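Local coordinates for Tat-secreted protein Rv2525c (Mycobacterium tuberculosis, PDB 4PMQ) that may act as a peptidoglycan hydrolase with glycosidase activity and, in vitro, cleaves p-nitrophenyl esters, preferring the butyrate, at residues S3-D9 / V192-L198; S64-K70 / P104-D110; Y141-I147 / W160-S166. All coordinates share one frame. Where two conformers were deposited one is given. Residues are numbered along the deposited sequence.

Overall arrangement
All three contacts belong to one curled mixed sheet, in keeping with the TIM-barrel-like fold of glycoside hydrolases. Interaction 1 pairs the first strand, 6-9, with the last, 190-197, so the chain between its segments contains both other contacts. Interaction 2 (strands 61-66 and 105-108) comes next along the chain and interaction 3 (strands 138-142 and 158-161) follows; strands 105-108 and 138-142 are neighbours. The centres of interactions 1 and 2 are about 16 Å apart. Those of interactions 1 and 3 are about 15 Å apart, and they meet where Asn195 OD1 lies 2.8 Å from Trp160 NE1. A glycerol, probably from the crystallisation liquor, touches Asp9, Gln67, Ser108 and Tyr141, consistent with a pocket to which all three contribute.

Interaction 1: residues S3-D9 / V192-L198; sequences SLGTLLD and VDVNQIL
Ile197, Asp9 and Asn195 bury most where strand 6-9 runs antiparallel to strand 190-197. The short strand axes approach to 4.6 Å, at 148° between their directions. Leu7-Asn195 (Leu7 N to Asn195 O, 2.8 Å) and Asp9-Asp193 (Asp193 N to Asp9 O, 2.9 Å) are hydrogen-bonded pairs; Thr6-Gln196 and Leu8-Val194 are non-hydrogen-bonded. Ile197 (m, t) sets CG1 3.8 Å from Leu7 CG and CG2 3.7 Å from Leu4 CB; its N donates to Gly5 O (2.9 Å), its O accepts from Leu4 N (2.8 Å). Gly5, phi 136°, bonds Ser3 OG through N (3.1 Å) in an ST turn. Asn195, chi1 m, sends ND2 to Leu7 O (3.0 Å) and Asp9 OD2 (2.8 Å). Asp9, chi1 p, brings OD1 to 2.5 Å from Asp193 OD2, so one acid is probably protonated; Asp193 OD1 accepts from Asp183 N. This pairing joins the first and last strands of the sheet and closes the barrel, strand 190-197 being antiparallel to both barrel neighbours, 6-9 and 177-181.

Interaction 2: residues S64-K70 / P104-D110; sequences SCYQYGK and PIYASID. With GOL (glycerol), chain E.
This is a buried parallel strand pairing, close to the centre of the chain, between strands 61-66 and 105-108, extended by a polar contact between the loops that follow them. The short strand axes come within 4.3 Å, at 24° between their directions, with Cys65 opposite Tyr106 and Tyr66 opposite Ala107. Tyr106 N donates to Ser64 O (2.9 Å), Tyr66 N to Tyr106 O (2.8 Å) and Ser108 N to Tyr66 O (3.0 Å). Ser108, chi1 m, adds a second bond to that carbonyl, OG to Tyr66 O at 2.8 Å. At the entry end a water joins Ser64 N (2.9 Å) to Pro104 O (2.7 Å). Cys65 and Tyr106 share one face of the sheet, their CB atoms 4.0 Å apart; on the other, Tyr66 CB lies 4.0 Å from Ile105 CG2. The Tyr66 ring, chi1 t, leads away to bond His86 through its hydroxyl.

Beyond the strands, Gln67 extends in t, t and places NE2 2.9 Å from Asp110 OD2 and 3.1 Å from Gly69 O. Lys70, t at chi1 to chi3 and p at chi4, makes a salt bridge from NZ to the same Asp110 OD2 (2.9 Å). Asp110, chi1 t, thus ties the loops together. Glycerol bonds through O2 to Gln67 OE1 (2.8 Å) and through O3 to Ser108 OG (2.6 Å). With helix 79-96 connecting the strands, this is a beta-alpha-beta unit of the TIM-barrel type; polar groups at the C-terminal ends of its strands hold the glycerol, probably from the crystallisation liquor, where such barrels usually place their active sites, consistent with a pocket there.

Interaction 3: residues Y141-I147 / W160-S166; sequences YANSKTI and WQHNWGS
Strands 138-142 and 158-161 are the parallel arms of a beta-alpha-beta unit connected by helix 144-153. Tyr141 pairs with Trp160 and Ala142 with Gln161; Ala142 N donates to Trp160 O (3.0 Å) and His162 N to Ala142 O (2.9 Å). Tyr141 and Trp160, both chi1 t, meet edge-to-face: the tyrosine edge approaches the indole face, with centroids 4.5 Å apart and planes at 54°. His162, chi1 p, completes the aromatic cluster with its CD2 over one face of the Tyr141 ring; its NE2 bonds Ile109 O, and the Tyr141 hydroxyl bonds Gln179. Asn143, chi1 p, is the helix N-cap: OD1 accepts from Thr146 N (2.8 Å), while ND2 donates to Trp164 O (3.0 Å). A type II turn, Asn163 to Ser166, carries Gly165 past Asn143 ND2, where a CB would clash. Ile147 (m, t) lays CD1 3.8 Å from Gln161 CB. Ser166, chi1 m, joins helix to turn, its OG accepting from Ser144 N (2.8 Å) and donating to His162 O (2.8 Å).

Interaction 1: residues S3-D9 / V192-L198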
loop_
_atom_site.group_PDB
_atom_site.type_symbol
_atom_site.label_atom_id
_atom_site.label_comp_id
_atom_site.label_asym_id
_atom_site.label_seq_id
_atom_site.Cartn_x
_atom_site.Cartn_y
_atom_site.Cartn_z
ATOM N N SER A 3 3.299 -17.927 4.650
ATOM C CA SER A 3 2.352 -16.868 5.009
ATOM C C SER A 3 1.661 -17.074 6.379
ATOM O O SER A 3 1.388 -18.210 6.790
ATOM C CB SER A 3 1.272 -16.742 3.942
ATOM O OG SER A 3 0.397 -15.684 4.289
ATOM N N LEU A 4 1.324 -15.939 7.034
ATOM C CA LEU A 4 0.619 -15.795 8.316
ATOM C C LEU A 4 -0.871 -15.446 8.088
ATOM O O LEU A 4 -1.605 -15.127 9.022
ATOM C CB LEU A 4 1.286 -14.650 9.107
ATOM C CG LEU A 4 2.636 -14.886 9.784
ATOM C CD1 LEU A 4 3.760 -15.005 8.791
ATOM C CD2 LEU A 4 2.988 -13.719 10.665
ATOM N N GLY A 5 -1.279 -15.479 6.841
ATOM C CA GLY A 5 -2.624 -15.117 6.420
ATOM C C GLY A 5 -2.544 -14.245 5.188
ATOM O O GLY A 5 -1.465 -13.752 4.828
ATOM N N THR A 6 -3.701 -14.045 4.553
ATOM C CA THR A 6 -3.874 -13.304 3.309
ATOM C C THR A 6 -4.570 -11.982 3.553
ATOM O O THR A 6 -5.557 -11.980 4.298
ATOM C CB THR A 6 -4.756 -14.206 2.411
ATOM O OG1 THR A 6 -4.049 -15.410 2.080
ATOM C CG2 THR A 6 -5.286 -13.516 1.175
ATOM N N LEU A 7 -4.144 -10.934 2.857
ATOM C CA LEU A 7 -4.765 -9.627 2.790
ATOM C C LEU A 7 -5.118 -9.356 1.352
ATOM O O LEU A 7 -4.294 -9.607 0.466
ATOM C CB LEU A 7 -3.867 -8.503 3.302
ATOM C CG LEU A 7 -3.375 -8.633 4.744
ATOM C CD1 LEU A 7 -2.406 -7.511 5.064
ATOM C CD2 LEU A 7 -4.531 -8.605 5.766
ATOM N N LEU A 8 -6.321 -8.819 1.109
ATOM C CA LEU A 8 -6.698 -8.498 -0.270
ATOM C C LEU A 8 -6.518 -7.025 -0.525
ATOM O O LEU A 8 -6.770 -6.225 0.370
ATOM C CB LEU A 8 -8.173 -8.874 -0.510
ATOM C CG LEU A 8 -8.552 -10.342 -0.258
ATOM C CD1 LEU A 8 -10.026 -10.563 -0.555
ATOM C CD2 LEU A 8 -7.643 -11.322 -1.062
ATOM N N ASP A 9 -6.165 -6.664 -1.764
ATOM C CA ASP A 9 -6.145 -5.252 -2.145
ATOM C C ASP A 9 -6.991 -5.093 -3.415
ATOM O O ASP A 9 -7.071 -6.014 -4.229
ATOM C CB ASP A 9 -4.731 -4.677 -2.283
ATOM C CG ASP A 9 -4.001 -5.132 -3.526
ATOM O OD1 ASP A 9 -4.306 -4.598 -4.617
ATOM O OD2 ASP A 9 -3.130 -6.011 -3.407
ATOM N N VAL A 192 -9.669 -8.622 -7.167
ATOM C CA VAL A 192 -8.770 -8.408 -6.027
ATOM C C VAL A 192 -7.398 -8.986 -6.326
ATOM O O VAL A 192 -7.272 -9.912 -7.135
ATOM C CB VAL A 192 -9.309 -8.993 -4.683
ATOM C CG1 VAL A 192 -10.652 -8.377 -4.297
ATOM C CG2 VAL A 192 -9.385 -10.531 -4.700
ATOM N N ASP A 193 -6.395 -8.431 -5.658
ATOM C CA ASP A 193 -5.033 -8.937 -5.601
ATOM C C ASP A 193 -4.851 -9.626 -4.273
ATOM O O ASP A 193 -5.453 -9.214 -3.266
ATOM C CB ASP A 193 -3.995 -7.815 -5.776
ATOM C CG ASP A 193 -4.237 -6.931 -6.993
ATOM O OD1 ASP A 193 -4.588 -7.483 -8.072
ATOM O OD2 ASP A 193 -4.004 -5.708 -6.891
ATOM N N VAL A 194 -3.989 -10.629 -4.240
ATOM C CA VAL A 194 -3.760 -11.412 -3.035
ATOM C C VAL A 194 -2.387 -11.119 -2.482
ATOM O O VAL A 194 -1.396 -11.148 -3.226
ATOM C CB VAL A 194 -3.947 -12.923 -3.302
ATOM C CG1 VAL A 194 -3.690 -13.731 -2.042
ATOM C CG2 VAL A 194 -5.351 -13.215 -3.842
ATOM N N ASN A 195 -2.326 -10.867 -1.159
ATOM C CA ASN A 195 -1.068 -10.561 -0.492
ATOM C C ASN A 195 -0.865 -11.508 0.664
ATOM O O ASN A 195 -1.807 -11.724 1.446
ATOM C CB ASN A 195 -1.054 -9.111 0.010
ATOM C CG ASN A 195 -1.347 -8.152 -1.114
ATOM O OD1 ASN A 195 -0.451 -7.825 -1.888
ATOM N ND2 ASN A 195 -2.618 -7.789 -1.297
ATOM N N GLN A 196 0.366 -12.001 0.838
ATOM C CA GLN A 196 0.739 -12.860 1.977
ATOM C C GLN A 196 1.383 -12.021 3.071
ATOM O O GLN A 196 2.226 -11.170 2.791
ATOM C CB GLN A 196 1.723 -13.939 1.516
ATOM C CG GLN A 196 1.056 -14.963 0.606
ATOM C CD GLN A 196 1.910 -16.174 0.298
ATOM O OE1 GLN A 196 3.152 -16.140 0.313
ATOM N NE2 GLN A 196 1.244 -17.267 -0.032
ATOM N N ILE A 197 0.981 -12.259 4.314
ATOM C CA ILE A 197 1.576 -11.636 5.490
ATOM C C ILE A 197 2.833 -12.465 5.855
ATOM O O ILE A 197 2.752 -13.701 6.008
ATOM C CB ILE A 197 0.558 -11.595 6.654
ATOM C CG1 ILE A 197 -0.688 -10.756 6.285
ATOM C CG2 ILE A 197 1.244 -11.106 7.947
ATOM C CD1 ILE A 197 -1.870 -11.014 7.298
ATOM N N LEU A 198 3.969 -11.783 6.029
ATOM C CA LEU A 198 5.236 -12.451 6.311
ATOM C C LEU A 198 5.780 -12.227 7.703
ATOM O O LEU A 198 6.629 -13.004 8.166
ATOM C CB LEU A 198 6.284 -11.940 5.328
ATOM C CG LEU A 198 5.927 -12.170 3.840
ATOM C CD1 LEU A 198 6.791 -11.312 2.964
ATOM C CD2 LEU A 198 5.989 -13.661 3.478
#

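Interaction 2: residues S64-K70 / P104-D110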
loop_
_atom_site.group_PDB
_atom_site.type_symbol
_atom_site.label_atom_id
_atom_site.label_comp_id
_atom_site.label_asym_id
_atom_site.label_seq_id
_atom_site.Cartn_x
_atom_site.Cartn_y
_atom_site.Cartn_z
ATOM N N SER A 64 -3.080 0.402 5.475
ATOM C CA SER A 64 -3.248 1.526 4.547
ATOM C C SER A 64 -2.158 1.585 3.476
ATOM O O SER A 64 -0.980 1.393 3.778
ATOM C CB SER A 64 -3.226 2.852 5.300
ATOM O OG SER A 64 -4.335 2.999 6.167
ATOM N N CYS A 65 -2.555 1.913 2.232
ATOM C CA CYS A 65 -1.582 2.125 1.177
ATOM C C CYS A 65 -1.986 3.346 0.379
ATOM O O CYS A 65 -3.146 3.765 0.413
ATOM C CB CYS A 65 -1.436 0.899 0.284
ATOM S SG CYS A 65 -2.915 0.522 -0.681
ATOM N N TYR A 66 -1.034 3.924 -0.298
ATOM C CA TYR A 66 -1.295 5.144 -1.049
ATOM C C TYR A 66 -0.853 5.000 -2.474
ATOM O O TYR A 66 0.319 4.717 -2.704
ATOM C CB TYR A 66 -0.535 6.327 -0.408
ATOM C CG TYR A 66 -0.869 7.656 -1.047
ATOM C CD1 TYR A 66 -0.254 8.058 -2.238
ATOM C CD2 TYR A 66 -1.813 8.506 -0.476
ATOM C CE1 TYR A 66 -0.598 9.257 -2.862
ATOM C CE2 TYR A 66 -2.179 9.706 -1.099
ATOM C CZ TYR A 66 -1.570 10.071 -2.292
ATOM O OH TYR A 66 -1.883 11.263 -2.889
ATOM N N GLN A 67 -1.738 5.287 -3.415
ATOM C CA GLN A 67 -1.376 5.380 -4.835
ATOM C C GLN A 67 -2.366 6.291 -5.493
ATOM O O GLN A 67 -3.553 5.967 -5.543
ATOM C CB GLN A 67 -1.324 4.030 -5.554
ATOM C CG GLN A 67 -0.766 4.218 -6.983
ATOM C CD GLN A 67 -0.528 2.976 -7.779
ATOM O OE1 GLN A 67 -0.484 1.862 -7.259
ATOM N NE2 GLN A 67 -0.298 3.165 -9.071
ATOM N N TYR A 68 -1.882 7.416 -5.992
ATOM C CA TYR A 68 -2.762 8.354 -6.670
ATOM C C TYR A 68 -2.580 8.221 -8.185
ATOM O O TYR A 68 -3.528 7.863 -8.876
ATOM C CB TYR A 68 -2.532 9.798 -6.192
ATOM C CG TYR A 68 -3.344 10.811 -6.980
ATOM C CD1 TYR A 68 -4.701 11.005 -6.721
ATOM C CD2 TYR A 68 -2.750 11.597 -7.965
ATOM C CE1 TYR A 68 -5.456 11.935 -7.452
ATOM C CE2 TYR A 68 -3.494 12.520 -8.706
ATOM C CZ TYR A 68 -4.837 12.711 -8.425
ATOM O OH TYR A 68 -5.540 13.645 -9.167
ATOM N N GLY A 69 -1.381 8.552 -8.688
ATOM C CA GLY A 69 -1.065 8.467 -10.108
ATOM C C GLY A 69 -0.528 7.112 -10.533
ATOM O O GLY A 69 -0.436 6.179 -9.724
ATOM N N LYS A 70 -0.172 6.999 -11.810
ATOM C CA LYS A 70 0.342 5.753 -12.395
ATOM C C LYS A 70 1.075 6.046 -13.692
ATOM O O LYS A 70 0.673 6.961 -14.405
ATOM C CB LYS A 70 -0.847 4.805 -12.688
ATOM C CG LYS A 70 -0.434 3.348 -12.953
ATOM C CD LYS A 70 -1.609 2.553 -13.538
ATOM C CE LYS A 70 -1.394 1.060 -13.494
ATOM N NZ LYS A 70 -1.541 0.519 -12.114
ATOM N N PRO A 104 1.264 2.573 9.909
ATOM C CA PRO A 104 1.971 3.179 8.778
ATOM C C PRO A 104 1.072 3.358 7.576
ATOM O O PRO A 104 -0.078 2.882 7.564
ATOM C CB PRO A 104 3.059 2.123 8.451
ATOM C CG PRO A 104 2.368 0.816 8.793
ATOM C CD PRO A 104 1.573 1.128 10.033
ATOM N N ILE A 105 1.622 3.994 6.527
ATOM C CA ILE A 105 0.966 4.071 5.232
ATOM C C ILE A 105 1.992 3.600 4.220
ATOM O O ILE A 105 3.149 4.084 4.202
ATOM C CB ILE A 105 0.420 5.475 4.893
ATOM C CG1 ILE A 105 -0.606 5.977 5.935
ATOM C CG2 ILE A 105 -0.150 5.532 3.446
ATOM C CD1 ILE A 105 -0.868 7.543 5.818
ATOM N N TYR A 106 1.598 2.630 3.423
ATOM C CA TYR A 106 2.495 2.114 2.384
ATOM C C TYR A 106 2.420 2.988 1.131
ATOM O O TYR A 106 1.430 2.894 0.395
ATOM C CB TYR A 106 2.121 0.679 2.022
ATOM C CG TYR A 106 2.554 -0.345 3.046
ATOM C CD1 TYR A 106 1.772 -0.620 4.168
ATOM C CD2 TYR A 106 3.730 -1.075 2.877
ATOM C CE1 TYR A 106 2.161 -1.587 5.103
ATOM C CE2 TYR A 106 4.093 -2.089 3.771
ATOM C CZ TYR A 106 3.322 -2.324 4.895
ATOM O OH TYR A 106 3.692 -3.349 5.756
ATOM N N ALA A 107 3.434 3.850 0.916
ATOM C CA ALA A 107 3.569 4.694 -0.288
ATOM C C ALA A 107 3.897 3.786 -1.484
ATOM O O ALA A 107 4.793 2.925 -1.379
ATOM C CB ALA A 107 4.651 5.734 -0.074
ATOM N N SER A 108 3.202 3.975 -2.631
ATOM C CA SER A 108 3.425 3.081 -3.764
ATOM C C SER A 108 4.464 3.532 -4.783
ATOM O O SER A 108 4.476 4.689 -5.250
ATOM C CB SER A 108 2.118 2.825 -4.497
ATOM O OG SER A 108 1.220 2.254 -3.566
ATOM N N ILE A 109 5.321 2.564 -5.151
ATOM C CA ILE A 109 6.322 2.650 -6.203
ATOM C C ILE A 109 5.840 1.561 -7.182
ATOM O O ILE A 109 6.392 0.462 -7.187
ATOM C CB ILE A 109 7.802 2.504 -5.766
ATOM C CG1 ILE A 109 8.202 3.439 -4.568
ATOM C CG2 ILE A 109 8.730 2.704 -6.992
ATOM C CD1 ILE A 109 7.944 4.919 -4.735
ATOM N N ASP A 110 4.739 1.854 -7.941
ATOM C CA ASP A 110 4.081 0.926 -8.853
ATOM C C ASP A 110 4.819 0.915 -10.197
ATOM O O ASP A 110 4.264 1.211 -11.254
ATOM C CB ASP A 110 2.597 1.371 -8.996
ATOM C CG ASP A 110 1.752 0.428 -9.825
ATOM O OD1 ASP A 110 2.070 -0.793 -9.851
ATOM O OD2 ASP A 110 0.811 0.912 -10.490
HETATM C C1 GOL E . -1.584 -2.609 -5.231
HETATM O O1 GOL E . -1.534 -3.290 -6.474
HETATM C C2 GOL E . -1.001 -1.225 -5.382
HETATM O O2 GOL E . -1.810 -0.459 -6.284
HETATM C C3 GOL E . -0.952 -0.581 -4.015
HETATM O O3 GOL E . -0.939 0.834 -4.100
HETATM O O HOH W 1 -1.734 0.729 7.972
#

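Interaction 3: residues Y141-I147 / W160-S166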
loop_
_atom_site.group_PDB
_atom_site.type_symbol
_atom_site.label_atom_id
_atom_site.label_comp_id
_atom_site.label_asym_id
_atom_site.label_seq_id
_atom_site.Cartn_x
_atom_site.Cartn_y
_atom_site.Cartn_z
ATOM N N TYR A 141 5.627 0.123 -1.006
ATOM C CA TYR A 141 5.157 -0.926 -1.914
ATOM C C TYR A 141 6.083 -0.831 -3.116
ATOM O O TYR A 141 6.082 0.187 -3.810
ATOM C CB TYR A 141 3.675 -0.719 -2.306
ATOM C CG TYR A 141 3.196 -1.537 -3.492
ATOM C CD1 TYR A 141 2.903 -2.901 -3.360
ATOM C CD2 TYR A 141 2.984 -0.944 -4.734
ATOM C CE1 TYR A 141 2.377 -3.633 -4.428
ATOM C CE2 TYR A 141 2.525 -1.683 -5.825
ATOM C CZ TYR A 141 2.205 -3.021 -5.663
ATOM O OH TYR A 141 1.688 -3.704 -6.736
ATOM N N ALA A 142 6.918 -1.839 -3.334
ATOM C CA ALA A 142 7.899 -1.784 -4.425
ATOM C C ALA A 142 8.356 -3.189 -4.745
ATOM O O ALA A 142 8.080 -4.096 -3.937
ATOM C CB ALA A 142 9.102 -0.937 -3.989
ATOM N N ASN A 143 9.147 -3.365 -5.839
ATOM C CA ASN A 143 9.704 -4.699 -6.111
ATOM C C ASN A 143 10.871 -4.960 -5.105
ATOM O O ASN A 143 11.247 -4.061 -4.309
ATOM C CB ASN A 143 10.159 -4.827 -7.559
ATOM C CG ASN A 143 11.260 -3.865 -7.941
ATOM O OD1 ASN A 143 12.151 -3.530 -7.134
ATOM N ND2 ASN A 143 11.317 -3.490 -9.212
ATOM N N SER A 144 11.385 -6.194 -5.081
ATOM C CA SER A 144 12.397 -6.569 -4.094
ATOM C C SER A 144 13.721 -5.829 -4.275
ATOM O O SER A 144 14.405 -5.601 -3.270
ATOM C CB SER A 144 12.616 -8.077 -4.095
ATOM O OG SER A 144 13.131 -8.506 -5.332
ATOM N N LYS A 145 14.062 -5.439 -5.524
ATOM C CA LYS A 145 15.275 -4.662 -5.807
ATOM C C LYS A 145 15.187 -3.281 -5.140
ATOM O O LYS A 145 16.164 -2.805 -4.534
ATOM C CB LYS A 145 15.463 -4.510 -7.322
ATOM C CG LYS A 145 16.770 -3.805 -7.689
ATOM C CD LYS A 145 17.063 -3.881 -9.184
ATOM C CE LYS A 145 18.525 -3.673 -9.523
ATOM N NZ LYS A 145 19.451 -4.548 -8.746
ATOM N N THR A 146 14.030 -2.639 -5.278
ATOM C CA THR A 146 13.783 -1.300 -4.733
ATOM C C THR A 146 13.714 -1.370 -3.197
ATOM O O THR A 146 14.236 -0.481 -2.503
ATOM C CB THR A 146 12.515 -0.697 -5.384
ATOM O OG1 THR A 146 12.710 -0.638 -6.808
ATOM C CG2 THR A 146 12.241 0.742 -4.881
ATOM N N ILE A 147 13.081 -2.432 -2.671
ATOM C CA ILE A 147 13.042 -2.654 -1.232
ATOM C C ILE A 147 14.482 -2.756 -0.725
ATOM O O ILE A 147 14.829 -2.102 0.261
ATOM C CB ILE A 147 12.210 -3.905 -0.870
ATOM C CG1 ILE A 147 10.697 -3.606 -1.042
ATOM C CG2 ILE A 147 12.509 -4.369 0.565
ATOM C CD1 ILE A 147 9.861 -4.894 -1.014
ATOM N N TRP A 160 6.363 -3.821 1.380
ATOM C CA TRP A 160 5.350 -4.661 0.749
ATOM C C TRP A 160 5.829 -4.949 -0.649
ATOM O O TRP A 160 5.930 -4.032 -1.469
ATOM C CB TRP A 160 3.992 -3.917 0.760
ATOM C CG TRP A 160 2.877 -4.574 -0.001
ATOM C CD1 TRP A 160 2.791 -5.877 -0.402
ATOM C CD2 TRP A 160 1.658 -3.941 -0.416
ATOM N NE1 TRP A 160 1.596 -6.096 -1.055
ATOM C CE2 TRP A 160 0.881 -4.921 -1.078
ATOM C CE3 TRP A 160 1.133 -2.645 -0.264
ATOM C CZ2 TRP A 160 -0.347 -4.622 -1.681
ATOM C CZ3 TRP A 160 -0.077 -2.346 -0.869
ATOM C CH2 TRP A 160 -0.826 -3.335 -1.531
ATOM N N GLN A 161 6.245 -6.207 -0.884
ATOM C CA GLN A 161 6.847 -6.553 -2.158
ATOM C C GLN A 161 5.851 -6.787 -3.270
ATOM O O GLN A 161 4.895 -7.557 -3.077
ATOM C CB GLN A 161 7.715 -7.813 -2.011
ATOM C CG GLN A 161 8.410 -8.206 -3.328
ATOM C CD GLN A 161 9.205 -9.480 -3.142
ATOM O OE1 GLN A 161 9.812 -9.673 -2.091
ATOM N NE2 GLN A 161 9.148 -10.387 -4.115
ATOM N N HIS A 162 6.132 -6.203 -4.459
ATOM C CA HIS A 162 5.416 -6.557 -5.703
ATOM C C HIS A 162 6.415 -7.293 -6.601
ATOM O O HIS A 162 7.623 -7.217 -6.374
ATOM C CB HIS A 162 4.705 -5.408 -6.430
ATOM C CG HIS A 162 5.568 -4.343 -7.033
ATOM N ND1 HIS A 162 6.338 -4.580 -8.177
ATOM C CD2 HIS A 162 5.638 -3.027 -6.727
ATOM C CE1 HIS A 162 6.856 -3.406 -8.515
ATOM N NE2 HIS A 162 6.466 -2.439 -7.676
ATOM N N ASN A 163 5.926 -8.013 -7.594
ATOM C CA ASN A 163 6.794 -8.880 -8.394
ATOM C C ASN A 163 7.265 -8.303 -9.750
ATOM O O ASN A 163 7.918 -9.017 -10.519
ATOM C CB ASN A 163 6.066 -10.199 -8.610
ATOM C CG ASN A 163 6.012 -11.007 -7.329
ATOM O OD1 ASN A 163 6.680 -10.677 -6.318
ATOM N ND2 ASN A 163 5.256 -12.095 -7.358
ATOM N N TRP A 164 6.991 -7.033 -10.024
ATOM C CA TRP A 164 7.425 -6.447 -11.283
ATOM C C TRP A 164 8.858 -5.980 -11.108
ATOM O O TRP A 164 9.084 -4.872 -10.606
ATOM C CB TRP A 164 6.477 -5.305 -11.673
ATOM C CG TRP A 164 6.855 -4.620 -12.958
ATOM C CD1 TRP A 164 7.673 -5.099 -13.947
ATOM C CD2 TRP A 164 6.400 -3.335 -13.402
ATOM N NE1 TRP A 164 7.799 -4.162 -14.951
ATOM C CE2 TRP A 164 6.969 -3.103 -14.675
ATOM C CE3 TRP A 164 5.524 -2.373 -12.865
ATOM C CZ2 TRP A 164 6.757 -1.906 -15.380
ATOM C CZ3 TRP A 164 5.260 -1.228 -13.601
ATOM C CH2 TRP A 164 5.877 -1.003 -14.841
ATOM N N GLY A 165 9.800 -6.851 -11.462
ATOM C CA GLY A 165 11.217 -6.540 -11.286
ATOM C C GLY A 165 11.813 -7.249 -10.086
ATOM O O GLY A 165 12.906 -6.887 -9.625
ATOM N N SER A 166 11.071 -8.249 -9.545
ATOM C CA SER A 166 11.586 -9.114 -8.474
ATOM C C SER A 166 11.971 -10.471 -9.098
ATOM O O SER A 166 11.300 -10.909 -10.041
ATOM C CB SER A 166 10.534 -9.317 -7.384
ATOM O OG SER A 166 10.209 -8.081 -6.746
#